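Local coordinates for protein phosphonomutase (Burkholderia cenocepacia J2315, PDB 4MG4) that belongs to a phosphomutase family and folds as an eight-stranded beta/alpha (TIM) barrel that pairs with a second copy of itself, at residues L30-W34 with P245-A249; V48-S54 with L87-D92; L78-V82 with R113-I117; P216-R221 with V236-G242. All coordinates share one frame. Residues are numbered along the deposited sequence.

Contact 1 (L30-W34 with P245-A249); sequences LFNVW and PYLQA
This is a buried, largely apolar contact between the C-terminal end of barrel strand 28-33 and the first turns of the last helix, 244-259. Phe31 to Val33 are extended, Trp34 leaves the strand at phi/psi -137/0°, and residues 245-249 are regular helix. The CA atoms of Phe31 and Pro245 are 6.6 Å apart. Trp34 is most covered (84 Å²): with chi1 p and chi2 91° its indole offers a face to Tyr246, chi1 t. The tyrosine edge meets it in a T-shaped stack, centroids of the five-membered indole ring and the Tyr246 ring 5.0 Å apart, planes at 88°, with Trp34 CE2 3.5 Å from Tyr246 CD1. Tyr246 CB makes a CH-pi contact 4.1 Å from the centroid of Trp34's six-membered ring. In a TIM barrel the last strand leads into such a helix beside the first strand; here Leu253 and Gly37 of the second subunit also pack, on Pro245 and Tyr246. Phe31 CB lies 4.0 Å from Pro245 CG, and Trp34 CH2 4.4 Å from Ala249 CB. No direct hydrogen bond crosses; a water donates to Asn32 O (2.8 Å) and accepts from Tyr246 N (3.0 Å).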
loop_
_atom_site.group_PDB
_atom_site.type_symbol
_atom_site.label_atom_id
_atom_site.label_comp_id
_atom_site.label_asym_id
_atom_site.label_seq_id
_atom_site.Cartn_x
_atom_site.Cartn_y
_atom_site.Cartn_z
ATOM N N LEU A 30 8.057 4.809 -16.801
ATOM C CA LEU A 30 7.073 4.073 -15.964
ATOM C C LEU A 30 7.482 4.136 -14.533
ATOM O O LEU A 30 8.642 3.971 -14.213
ATOM C CB LEU A 30 6.963 2.569 -16.339
ATOM C CG LEU A 30 6.342 2.330 -17.719
ATOM C CD1 LEU A 30 6.398 0.842 -18.081
ATOM C CD2 LEU A 30 4.935 2.892 -17.800
ATOM N N PHE A 31 6.479 4.286 -13.651
ATOM C CA PHE A 31 6.656 4.226 -12.206
ATOM C C PHE A 31 5.805 3.054 -11.731
ATOM O O PHE A 31 4.656 2.830 -12.245
ATOM C CB PHE A 31 6.209 5.546 -11.542
ATOM C CG PHE A 31 6.925 6.704 -12.081
ATOM C CD1 PHE A 31 8.153 7.012 -11.605
ATOM C CD2 PHE A 31 6.431 7.367 -13.202
ATOM C CE1 PHE A 31 8.871 8.058 -12.124
ATOM C CE2 PHE A 31 7.142 8.416 -13.736
ATOM C CZ PHE A 31 8.370 8.735 -13.217
ATOM N N ASN A 32 6.428 2.216 -10.900
ATOM C CA ASN A 32 5.781 1.007 -10.451
ATOM C C ASN A 32 4.830 1.324 -9.295
ATOM O O ASN A 32 5.245 1.967 -8.330
ATOM C CB ASN A 32 6.793 -0.025 -9.970
ATOM C CG ASN A 32 7.606 -0.606 -11.075
ATOM O OD1 ASN A 32 7.205 -0.530 -12.253
ATOM N ND2 ASN A 32 8.762 -1.159 -10.733
ATOM N N VAL A 33 3.580 0.924 -9.454
ATOM C CA VAL A 33 2.535 1.066 -8.434
ATOM C C VAL A 33 2.294 -0.328 -7.841
ATOM O O VAL A 33 2.692 -1.344 -8.397
ATOM C CB VAL A 33 1.259 1.741 -8.948
ATOM C CG1 VAL A 33 1.576 3.156 -9.436
ATOM C CG2 VAL A 33 0.615 0.915 -10.083
ATOM N N TRP A 34 1.644 -0.350 -6.690
ATOM C CA TRP A 34 1.519 -1.555 -5.878
ATOM C C TRP A 34 0.124 -1.775 -5.289
ATOM O O TRP A 34 -0.094 -2.774 -4.612
ATOM C CB TRP A 34 2.583 -1.549 -4.767
ATOM C CG TRP A 34 2.445 -0.362 -3.898
ATOM C CD1 TRP A 34 1.707 -0.258 -2.741
ATOM C CD2 TRP A 34 3.069 0.899 -4.085
ATOM N NE1 TRP A 34 1.831 0.993 -2.206
ATOM C CE2 TRP A 34 2.679 1.727 -2.996
ATOM C CE3 TRP A 34 3.930 1.430 -5.041
ATOM C CZ2 TRP A 34 3.087 3.041 -2.897
ATOM C CZ3 TRP A 34 4.313 2.743 -4.940
ATOM C CH2 TRP A 34 3.941 3.516 -3.844
ATOM N N PRO A 245 9.751 4.480 -6.369
ATOM C CA PRO A 245 8.583 5.198 -5.939
ATOM C C PRO A 245 8.080 4.728 -4.549
ATOM O O PRO A 245 7.820 5.554 -3.643
ATOM C CB PRO A 245 7.561 4.925 -7.042
ATOM C CG PRO A 245 8.401 4.685 -8.274
ATOM C CD PRO A 245 9.589 3.947 -7.757
ATOM N N TYR A 246 7.949 3.410 -4.410
ATOM C CA TYR A 246 7.480 2.849 -3.135
ATOM C C TYR A 246 8.390 3.247 -1.978
ATOM O O TYR A 246 7.889 3.677 -0.893
ATOM C CB TYR A 246 7.414 1.334 -3.247
ATOM C CG TYR A 246 7.005 0.630 -1.967
ATOM C CD1 TYR A 246 5.667 0.518 -1.598
ATOM C CD2 TYR A 246 7.968 0.064 -1.136
ATOM C CE1 TYR A 246 5.297 -0.118 -0.417
ATOM C CE2 TYR A 246 7.605 -0.544 0.049
ATOM C CZ TYR A 246 6.257 -0.655 0.390
ATOM O OH TYR A 246 5.889 -1.325 1.574
ATOM N N LEU A 247 9.699 3.121 -2.203
ATOM C CA LEU A 247 10.704 3.475 -1.196
ATOM C C LEU A 247 10.710 4.924 -0.821
ATOM O O LEU A 247 10.891 5.242 0.389
ATOM C CB LEU A 247 12.096 3.019 -1.616
ATOM C CG LEU A 247 12.225 1.503 -1.737
ATOM C CD1 LEU A 247 13.590 1.138 -2.289
ATOM C CD2 LEU A 247 11.963 0.799 -0.406
ATOM N N GLN A 248 10.476 5.816 -1.778
ATOM C CA GLN A 248 10.335 7.239 -1.430
ATOM C C GLN A 248 9.090 7.514 -0.583
ATOM O O GLN A 248 9.143 8.295 0.412
ATOM C CB GLN A 248 10.317 8.097 -2.698
ATOM C CG GLN A 248 11.664 8.050 -3.406
ATOM C CD GLN A 248 12.754 8.644 -2.550
ATOM O OE1 GLN A 248 13.689 7.959 -2.139
ATOM N NE2 GLN A 248 12.605 9.910 -2.223
ATOM N N ALA A 249 7.963 6.940 -0.979
ATOM C CA ALA A 249 6.701 7.066 -0.209
ATOM C C ALA A 249 6.919 6.571 1.241
ATOM O O ALA A 249 6.463 7.225 2.213
ATOM C CB ALA A 249 5.576 6.302 -0.887
HETATM O O HOH W 1 7.445 1.460 -6.612
#

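Contact 2 (V48-S54 with L87-D92); sequences VALATGS and LPVTVD
Three backbone hydrogen bonds of 2.9 Å tie segment 48-54 to segment 87-92: Leu50 N to Pro88 O, Thr90 N to Leu50 O and Thr52 N to Thr90 O. They pair strands 50-52 and 89-92, second and third of a TIM barrel, in parallel, with axes 4.7 Å apart crossing at -17°. Leu50 pairs with Val89 (CA-CA 4.8 Å) and Ala51 with Thr90 (4.7 Å). Beyond the last backbone bond, side chains take over: Thr52 OG1, chi1 p, accepts a hydrogen bond from Asp92 N (3.1 Å), and a water links Thr52 OG1 (2.7 Å) to Asp92 O (3.0 Å). Asp92 OD2, chi1 t, accepts one from Ser54 N (3.0 Å), so the carboxylate meets the start of helix 54-60, where Gly53 is the N-cap; OD1 accepts one from Glu94 N. Leu50 and Val89 point to the helical layer, CB of Leu50 lying 4.2 Å from CG2 of Val89, and helix 71-84 covers that valine. Ala51 and Thr90 point into the barrel, where helix 11-20 reaches Thr90 through Phe18. At the N-terminal edge Leu87, chi1 m and chi2 t, points toward segment 48-54 and sets its CD1 3.9 Å from Leu50 CD2.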
loop_
_atom_site.group_PDB
_atom_site.type_symbol
_atom_site.label_atom_id
_atom_site.label_comp_id
_atom_site.label_asym_id
_atom_site.label_seq_id
_atom_site.Cartn_x
_atom_site.Cartn_y
_atom_site.Cartn_z
ATOM N N VAL A 48 1.283 8.141 -18.357
ATOM C CA VAL A 48 0.618 7.687 -19.588
ATOM C C VAL A 48 0.332 6.174 -19.605
ATOM O O VAL A 48 -0.448 5.684 -20.418
ATOM C CB VAL A 48 1.430 8.107 -20.828
ATOM C CG1 VAL A 48 1.444 9.629 -20.915
ATOM C CG2 VAL A 48 2.853 7.604 -20.763
ATOM N N ALA A 49 0.950 5.472 -18.680
ATOM C CA ALA A 49 0.711 4.067 -18.471
ATOM C C ALA A 49 1.166 3.757 -17.056
ATOM O O ALA A 49 1.927 4.540 -16.481
ATOM C CB ALA A 49 1.515 3.268 -19.458
ATOM N N LEU A 50 0.746 2.615 -16.526
ATOM C CA LEU A 50 1.191 2.111 -15.222
ATOM C C LEU A 50 1.896 0.747 -15.342
ATOM O O LEU A 50 1.536 -0.079 -16.201
ATOM C CB LEU A 50 0.013 1.897 -14.285
ATOM C CG LEU A 50 -0.848 3.185 -14.079
ATOM C CD1 LEU A 50 -2.026 2.779 -13.230
ATOM C CD2 LEU A 50 -0.087 4.372 -13.514
ATOM N N ALA A 51 2.839 0.519 -14.427
ATOM C CA ALA A 51 3.468 -0.762 -14.294
ATOM C C ALA A 51 3.307 -1.240 -12.866
ATOM O O ALA A 51 3.291 -0.414 -11.937
ATOM C CB ALA A 51 4.949 -0.671 -14.613
ATOM N N THR A 52 3.241 -2.543 -12.651
ATOM C CA THR A 52 3.483 -3.038 -11.323
ATOM C C THR A 52 4.930 -3.452 -11.224
ATOM O O THR A 52 5.571 -3.848 -12.239
ATOM C CB THR A 52 2.568 -4.180 -10.973
ATOM O OG1 THR A 52 2.971 -5.346 -11.714
ATOM C CG2 THR A 52 1.136 -3.844 -11.336
ATOM N N GLY A 53 5.439 -3.445 -9.999
ATOM C CA GLY A 53 6.762 -3.970 -9.751
ATOM C C GLY A 53 6.616 -5.073 -8.710
ATOM O O GLY A 53 5.988 -4.882 -7.675
ATOM N N SER A 54 7.282 -6.176 -8.934
ATOM C CA SER A 54 7.126 -7.320 -8.052
ATOM C C SER A 54 7.650 -6.996 -6.661
ATOM O O SER A 54 7.022 -7.426 -5.673
ATOM C CB SER A 54 7.755 -8.576 -8.610
ATOM O OG SER A 54 9.173 -8.574 -8.570
ATOM N N LEU A 87 -5.818 3.819 -17.614
ATOM C CA LEU A 87 -4.524 3.678 -18.276
ATOM C C LEU A 87 -4.182 2.235 -18.600
ATOM O O LEU A 87 -4.627 1.287 -17.916
ATOM C CB LEU A 87 -3.383 4.268 -17.453
ATOM C CG LEU A 87 -3.429 5.788 -17.085
ATOM C CD1 LEU A 87 -2.264 6.182 -16.229
ATOM C CD2 LEU A 87 -3.422 6.592 -18.403
ATOM N N PRO A 88 -3.386 2.022 -19.648
ATOM C CA PRO A 88 -2.810 0.701 -19.857
ATOM C C PRO A 88 -1.899 0.298 -18.696
ATOM O O PRO A 88 -1.121 1.129 -18.230
ATOM C CB PRO A 88 -1.952 0.865 -21.131
ATOM C CG PRO A 88 -2.354 2.180 -21.701
ATOM C CD PRO A 88 -2.803 3.010 -20.565
ATOM N N VAL A 89 -2.012 -0.977 -18.286
ATOM C CA VAL A 89 -1.257 -1.494 -17.141
ATOM C C VAL A 89 -0.427 -2.672 -17.610
ATOM O O VAL A 89 -0.999 -3.637 -18.186
ATOM C CB VAL A 89 -2.174 -1.964 -15.977
ATOM C CG1 VAL A 89 -1.359 -2.599 -14.857
ATOM C CG2 VAL A 89 -2.986 -0.780 -15.478
ATOM N N THR A 90 0.868 -2.651 -17.296
ATOM C CA THR A 90 1.760 -3.792 -17.517
ATOM C C THR A 90 2.135 -4.389 -16.185
ATOM O O THR A 90 2.274 -3.632 -15.174
ATOM C CB THR A 90 2.987 -3.378 -18.341
ATOM O OG1 THR A 90 3.759 -4.545 -18.684
ATOM C CG2 THR A 90 3.801 -2.298 -17.674
ATOM N N VAL A 91 2.326 -5.714 -16.161
ATOM C CA VAL A 91 2.560 -6.415 -14.906
ATOM C C VAL A 91 3.906 -7.114 -14.885
ATOM O O VAL A 91 4.255 -7.858 -15.798
ATOM C CB VAL A 91 1.404 -7.393 -14.592
ATOM C CG1 VAL A 91 1.249 -8.472 -15.646
ATOM C CG2 VAL A 91 1.655 -8.100 -13.273
ATOM N N ASP A 92 4.623 -6.962 -13.777
ATOM C CA ASP A 92 5.849 -7.704 -13.543
ATOM C C ASP A 92 5.514 -9.110 -13.109
ATOM O O ASP A 92 4.995 -9.326 -12.001
ATOM C CB ASP A 92 6.704 -6.990 -12.503
ATOM C CG ASP A 92 8.035 -7.670 -12.221
ATOM O OD1 ASP A 92 8.388 -8.683 -12.837
ATOM O OD2 ASP A 92 8.757 -7.077 -11.342
HETATM O O HOH W 2 3.909 -7.284 -10.041
#

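Contact 3 (L78-V82 with R113-I117); sequences LERIV and RAGAI
Leu78 lays its CD2 over two alanines, 3.6 Å from Ala114 CB and 4.0 Å from Ala116 CB, its rotamer (chi1 t, chi2 60°) bringing that methyl against both. Residues 78-82 are regular helix (Val82 N to Leu78 O, 2.8 Å), and Leu78, Glu79 and Val82 make up the side that meets the turn 113-117. The backbones come closest at Glu79 and Ala114, CA atoms 5.2 Å apart, and at Val82 and Gly115, 6.2 Å. Glu79 contributes its aliphatic part, CG 3.7 Å from Ala114 CB, while Val82 CG2 rests 3.7 Å from Ala114 O and 3.8 Å from Gly115 O. No hydrogen bond crosses. Gly115, at phi/psi 102/8°, could bear no side chain: a CB would clash with Val82 and jam against the preceding carbonyl. Leu78 and Val82 also cover Val89 of strand 89-92. Gly115 ends helix 101-113 in a Schellman motif and turns the chain into strand 118-122; the contact packs helix 71-84 against that turn in the outer layer of a TIM barrel.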
loop_
_atom_site.group_PDB
_atom_site.type_symbol
_atom_site.label_atom_id
_atom_site.label_comp_id
_atom_site.label_asym_id
_atom_site.label_seq_id
_atom_site.Cartn_x
_atom_site.Cartn_y
_atom_site.Cartn_z
ATOM N N LEU A 78 -3.271 -7.042 -9.063
ATOM C CA LEU A 78 -3.358 -6.578 -10.440
ATOM C C LEU A 78 -4.742 -6.144 -10.858
ATOM O O LEU A 78 -4.901 -5.101 -11.432
ATOM C CB LEU A 78 -2.831 -7.649 -11.400
ATOM C CG LEU A 78 -2.888 -7.334 -12.885
ATOM C CD1 LEU A 78 -2.067 -6.082 -13.169
ATOM C CD2 LEU A 78 -2.372 -8.506 -13.714
ATOM N N GLU A 79 -5.759 -6.943 -10.583
ATOM C CA GLU A 79 -7.136 -6.566 -10.952
ATOM C C GLU A 79 -7.537 -5.267 -10.290
ATOM O O GLU A 79 -8.191 -4.456 -10.929
ATOM C CB GLU A 79 -8.145 -7.690 -10.610
ATOM C CG GLU A 79 -7.942 -8.951 -11.402
ATOM C CD GLU A 79 -8.955 -10.059 -11.081
ATOM O OE1 GLU A 79 -9.799 -9.925 -10.148
ATOM O OE2 GLU A 79 -8.811 -11.108 -11.700
ATOM N N ARG A 80 -7.205 -5.089 -9.006
ATOM C CA ARG A 80 -7.586 -3.835 -8.311
ATOM C C ARG A 80 -6.894 -2.638 -8.926
ATOM O O ARG A 80 -7.491 -1.558 -9.066
ATOM C CB ARG A 80 -7.296 -3.899 -6.816
ATOM C CG ARG A 80 -8.163 -4.888 -6.083
ATOM C CD ARG A 80 -7.925 -4.783 -4.579
ATOM N NE ARG A 80 -8.576 -5.912 -3.907
ATOM C CZ ARG A 80 -9.898 -6.023 -3.800
ATOM N NH1 ARG A 80 -10.706 -5.097 -4.322
ATOM N NH2 ARG A 80 -10.429 -7.080 -3.181
ATOM N N ILE A 81 -5.628 -2.829 -9.321
ATOM C CA ILE A 81 -4.875 -1.795 -10.016
ATOM C C ILE A 81 -5.492 -1.474 -11.371
ATOM O O ILE A 81 -5.706 -0.292 -11.697
ATOM C CB ILE A 81 -3.384 -2.177 -10.166
ATOM C CG1 ILE A 81 -2.695 -2.115 -8.797
ATOM C CG2 ILE A 81 -2.675 -1.273 -11.178
ATOM C CD1 ILE A 81 -1.329 -2.773 -8.696
ATOM N N VAL A 82 -5.823 -2.500 -12.134
ATOM C CA VAL A 82 -6.383 -2.319 -13.454
ATOM C C VAL A 82 -7.690 -1.557 -13.394
ATOM O O VAL A 82 -7.909 -0.662 -14.187
ATOM C CB VAL A 82 -6.553 -3.673 -14.183
ATOM C CG1 VAL A 82 -7.460 -3.533 -15.414
ATOM C CG2 VAL A 82 -5.188 -4.206 -14.590
ATOM N N ARG A 113 -6.505 -12.115 -18.470
ATOM C CA ARG A 113 -7.830 -12.211 -17.823
ATOM C C ARG A 113 -8.000 -11.152 -16.718
ATOM O O ARG A 113 -9.111 -10.583 -16.570
ATOM C CB ARG A 113 -8.077 -13.624 -17.288
ATOM C CG ARG A 113 -8.164 -14.578 -18.437
ATOM C CD ARG A 113 -8.040 -16.005 -17.964
ATOM N NE ARG A 113 -7.965 -16.926 -19.078
ATOM C CZ ARG A 113 -7.185 -17.984 -19.175
ATOM N NH1 ARG A 113 -6.393 -18.407 -18.195
ATOM N NH2 ARG A 113 -7.235 -18.677 -20.318
ATOM N N ALA A 114 -6.912 -10.842 -16.009
ATOM C CA ALA A 114 -6.860 -9.804 -14.970
ATOM C C ALA A 114 -6.840 -8.363 -15.527
ATOM O O ALA A 114 -7.085 -7.427 -14.791
ATOM C CB ALA A 114 -5.652 -10.055 -14.064
ATOM N N GLY A 115 -6.610 -8.212 -16.828
ATOM C CA GLY A 115 -6.722 -6.973 -17.557
ATOM C C GLY A 115 -5.413 -6.270 -17.861
ATOM O O GLY A 115 -5.433 -5.102 -18.326
ATOM N N ALA A 116 -4.298 -6.947 -17.576
ATOM C CA ALA A 116 -2.988 -6.416 -18.025
ATOM C C ALA A 116 -2.868 -6.464 -19.533
ATOM O O ALA A 116 -3.389 -7.395 -20.167
ATOM C CB ALA A 116 -1.824 -7.164 -17.418
ATOM N N ILE A 117 -2.098 -5.519 -20.117
ATOM C CA ILE A 117 -1.834 -5.504 -21.565
ATOM C C ILE A 117 -0.356 -5.718 -21.912
ATOM O O ILE A 117 0.061 -5.565 -23.051
ATOM C CB ILE A 117 -2.425 -4.227 -22.219
ATOM C CG1 ILE A 117 -1.994 -2.943 -21.522
ATOM C CG2 ILE A 117 -3.939 -4.340 -22.142
ATOM C CD1 ILE A 117 -0.505 -2.702 -21.454
#

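Contact 4 (P216-R221 with V236-G242); sequences PVNVMR and VARISHG
Asn218, with chi1 t and chi2 -178°, reaches along the inner face of the barrel to the neighbouring strand, where its ND2 donates to Ser240 OG (2.8 Å); ND2 also makes weak hydrogen bonds to Arg238 O (3.3 Å) and, within its own strand, Val219 O (3.0 Å). A water joins Asn218 OD1 (2.7 Å) to Ser240 OG (2.8 Å), and OD1 is hydrogen-bonded to Asn158 ND2 as well. Arg238 is fully extended, all four chi angles near 180°, and its NH1 hydrogen-bonds His22 NE2. Met220, chi1 -144° between wells, puts its CG 3.8 Å from Ser240 CB. Strands 217-220 and 238-240 are parallel, axes 4.7 Å apart and crossed at -25°, with Asn218 opposite Arg238, Val219 opposite Ile239 and Met220 opposite Ser240. Backbone hydrogen bonds run from Ala237 N to Val217 O (2.9 Å), Val219 N to Arg238 O (3.1 Å), Ser240 N to Val219 O (3.0 Å) and Arg221 N to Ser240 O (2.7 Å). On the outer face Val219 and Ile239, both chi1 m, lie under helix 228-234, which completes this beta-alpha-beta unit of the TIM barrel. Arg221, chi1 m, sets its CG 3.4 Å from Ile239 CG2; its NE hydrogen-bonds Pro226 O. Asn218, Arg238, Ser240 and a water make the inner face largely polar, with Met220 beside them, while Val219 and Ile239 give helix 228-234 an aliphatic surface.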
loop_
_atom_site.group_PDB
_atom_site.type_symbol
_atom_site.label_atom_id
_atom_site.label_comp_id
_atom_site.label_asym_id
_atom_site.label_seq_id
_atom_site.Cartn_x
_atom_site.Cartn_y
_atom_site.Cartn_z
ATOM N N PRO A 216 12.911 -2.737 -28.946
ATOM C CA PRO A 216 13.008 -1.517 -28.126
ATOM C C PRO A 216 13.608 -1.764 -26.767
ATOM O O PRO A 216 13.217 -2.733 -26.090
ATOM C CB PRO A 216 11.583 -1.040 -27.935
ATOM C CG PRO A 216 10.739 -2.053 -28.602
ATOM C CD PRO A 216 11.546 -2.954 -29.449
ATOM N N VAL A 217 14.557 -0.927 -26.398
ATOM C CA VAL A 217 15.331 -1.156 -25.182
ATOM C C VAL A 217 14.795 -0.399 -23.991
ATOM O O VAL A 217 14.545 0.829 -24.028
ATOM C CB VAL A 217 16.799 -0.780 -25.416
ATOM C CG1 VAL A 217 17.654 -0.866 -24.177
ATOM C CG2 VAL A 217 17.411 -1.685 -26.486
ATOM N N ASN A 218 14.661 -1.144 -22.880
ATOM C CA ASN A 218 14.301 -0.599 -21.539
ATOM C C ASN A 218 15.523 -0.700 -20.691
ATOM O O ASN A 218 16.100 -1.785 -20.524
ATOM C CB ASN A 218 13.156 -1.483 -21.050
ATOM C CG ASN A 218 12.558 -1.208 -19.659
ATOM O OD1 ASN A 218 11.652 -1.995 -19.289
ATOM N ND2 ASN A 218 12.996 -0.227 -18.870
ATOM N N VAL A 219 15.884 0.438 -20.070
ATOM C CA VAL A 219 16.915 0.442 -19.035
ATOM C C VAL A 219 16.293 0.979 -17.752
ATOM O O VAL A 219 15.177 1.542 -17.775
ATOM C CB VAL A 219 18.153 1.269 -19.421
ATOM C CG1 VAL A 219 18.860 0.648 -20.600
ATOM C CG2 VAL A 219 17.738 2.701 -19.707
ATOM N N MET A 220 17.003 0.768 -16.631
ATOM C CA MET A 220 16.506 1.166 -15.291
ATOM C C MET A 220 17.294 2.417 -14.947
ATOM O O MET A 220 18.468 2.499 -15.258
ATOM C CB MET A 220 16.604 -0.003 -14.204
ATOM C CG MET A 220 15.424 -0.071 -13.132
ATOM S SD MET A 220 15.683 -1.425 -11.965
ATOM C CE MET A 220 16.766 -0.622 -10.809
ATOM N N ARG A 221 16.640 3.436 -14.390
ATOM C CA ARG A 221 17.360 4.594 -13.849
ATOM C C ARG A 221 17.565 4.337 -12.359
ATOM O O ARG A 221 16.624 3.986 -11.674
ATOM C CB ARG A 221 16.530 5.848 -14.032
ATOM C CG ARG A 221 16.588 6.413 -15.412
ATOM C CD ARG A 221 16.699 7.928 -15.428
ATOM N NE ARG A 221 17.678 8.402 -14.466
ATOM C CZ ARG A 221 17.443 9.215 -13.445
ATOM N NH1 ARG A 221 16.221 9.695 -13.199
ATOM N NH2 ARG A 221 18.450 9.540 -12.651
ATOM N N VAL A 236 17.301 4.869 -26.025
ATOM C CA VAL A 236 16.442 4.010 -25.193
ATOM C C VAL A 236 14.974 4.316 -25.488
ATOM O O VAL A 236 14.656 5.449 -25.811
ATOM C CB VAL A 236 16.806 4.277 -23.738
ATOM C CG1 VAL A 236 15.836 3.816 -22.743
ATOM C CG2 VAL A 236 18.222 3.735 -23.470
ATOM N N ALA A 237 14.139 3.278 -25.450
ATOM C CA ALA A 237 12.724 3.375 -25.695
ATOM C C ALA A 237 11.817 3.360 -24.454
ATOM O O ALA A 237 10.635 3.713 -24.520
ATOM C CB ALA A 237 12.325 2.245 -26.647
ATOM N N ARG A 238 12.364 2.912 -23.334
ATOM C CA ARG A 238 11.570 2.726 -22.136
ATOM C C ARG A 238 12.482 2.854 -20.904
ATOM O O ARG A 238 13.609 2.304 -20.891
ATOM C CB ARG A 238 10.907 1.368 -22.194
ATOM C CG ARG A 238 10.103 0.956 -20.949
ATOM C CD ARG A 238 9.282 -0.295 -21.295
ATOM N NE ARG A 238 8.698 -0.950 -20.139
ATOM C CZ ARG A 238 7.829 -1.969 -20.223
ATOM N NH1 ARG A 238 7.394 -2.404 -21.396
ATOM N NH2 ARG A 238 7.453 -2.584 -19.092
ATOM N N ILE A 239 12.005 3.539 -19.865
ATOM C CA ILE A 239 12.775 3.782 -18.663
ATOM C C ILE A 239 11.961 3.324 -17.427
ATOM O O ILE A 239 10.803 3.720 -17.279
ATOM C CB ILE A 239 13.157 5.268 -18.525
ATOM C CG1 ILE A 239 14.136 5.623 -19.648
ATOM C CG2 ILE A 239 13.753 5.525 -17.157
ATOM C CD1 ILE A 239 14.409 7.082 -19.796
ATOM N N SER A 240 12.588 2.496 -16.605
ATOM C CA SER A 240 12.084 1.916 -15.370
ATOM C C SER A 240 12.809 2.463 -14.185
ATOM O O SER A 240 13.942 2.959 -14.306
ATOM C CB SER A 240 12.403 0.341 -15.395
ATOM O OG SER A 240 11.690 -0.164 -16.355
ATOM N N HIS A 241 12.127 2.404 -13.033
ATOM C CA HIS A 241 12.720 2.903 -11.775
ATOM C C HIS A 241 12.710 1.881 -10.626
ATOM O O HIS A 241 13.093 2.209 -9.458
ATOM C CB HIS A 241 11.983 4.211 -11.359
ATOM C CG HIS A 241 12.072 5.310 -12.372
ATOM N ND1 HIS A 241 11.126 5.501 -13.362
ATOM C CD2 HIS A 241 13.025 6.254 -12.583
ATOM C CE1 HIS A 241 11.483 6.526 -14.124
ATOM N NE2 HIS A 241 12.620 7.012 -13.656
ATOM N N GLY A 242 12.310 0.640 -10.910
ATOM C CA GLY A 242 12.216 -0.377 -9.856
ATOM C C GLY A 242 11.404 0.107 -8.682
ATOM O O GLY A 242 10.391 0.775 -8.847
HETATM O O HOH W 3 10.527 -2.691 -16.912
#

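Contacts 2 and 4 pair neighbouring strands of one closed barrel, 50-52 with 89-92 and 217-220 with 238-240, and strand 28-33 of contact 1 lies between them, closing the ring. Leu30 N is probably hydrogen-bonded to Ile239 O (3.0 Å) on the side of contact 4, and Val33 N to Ala51 O (2.8 Å) on that of contact 2. Across the interior, Thr90 CG2 of contact 2 reaches Arg238 NH2 of contact 4 at 3.9 Å. Contact 3 lies in the outer layer, its centre about 9 Å from that of contact 2; Val89 O and Ile117 N (2.9 Å) are probably hydrogen-bonded. Contacts 3 and 4 do not touch, their nearest atoms being about 8 Å apart.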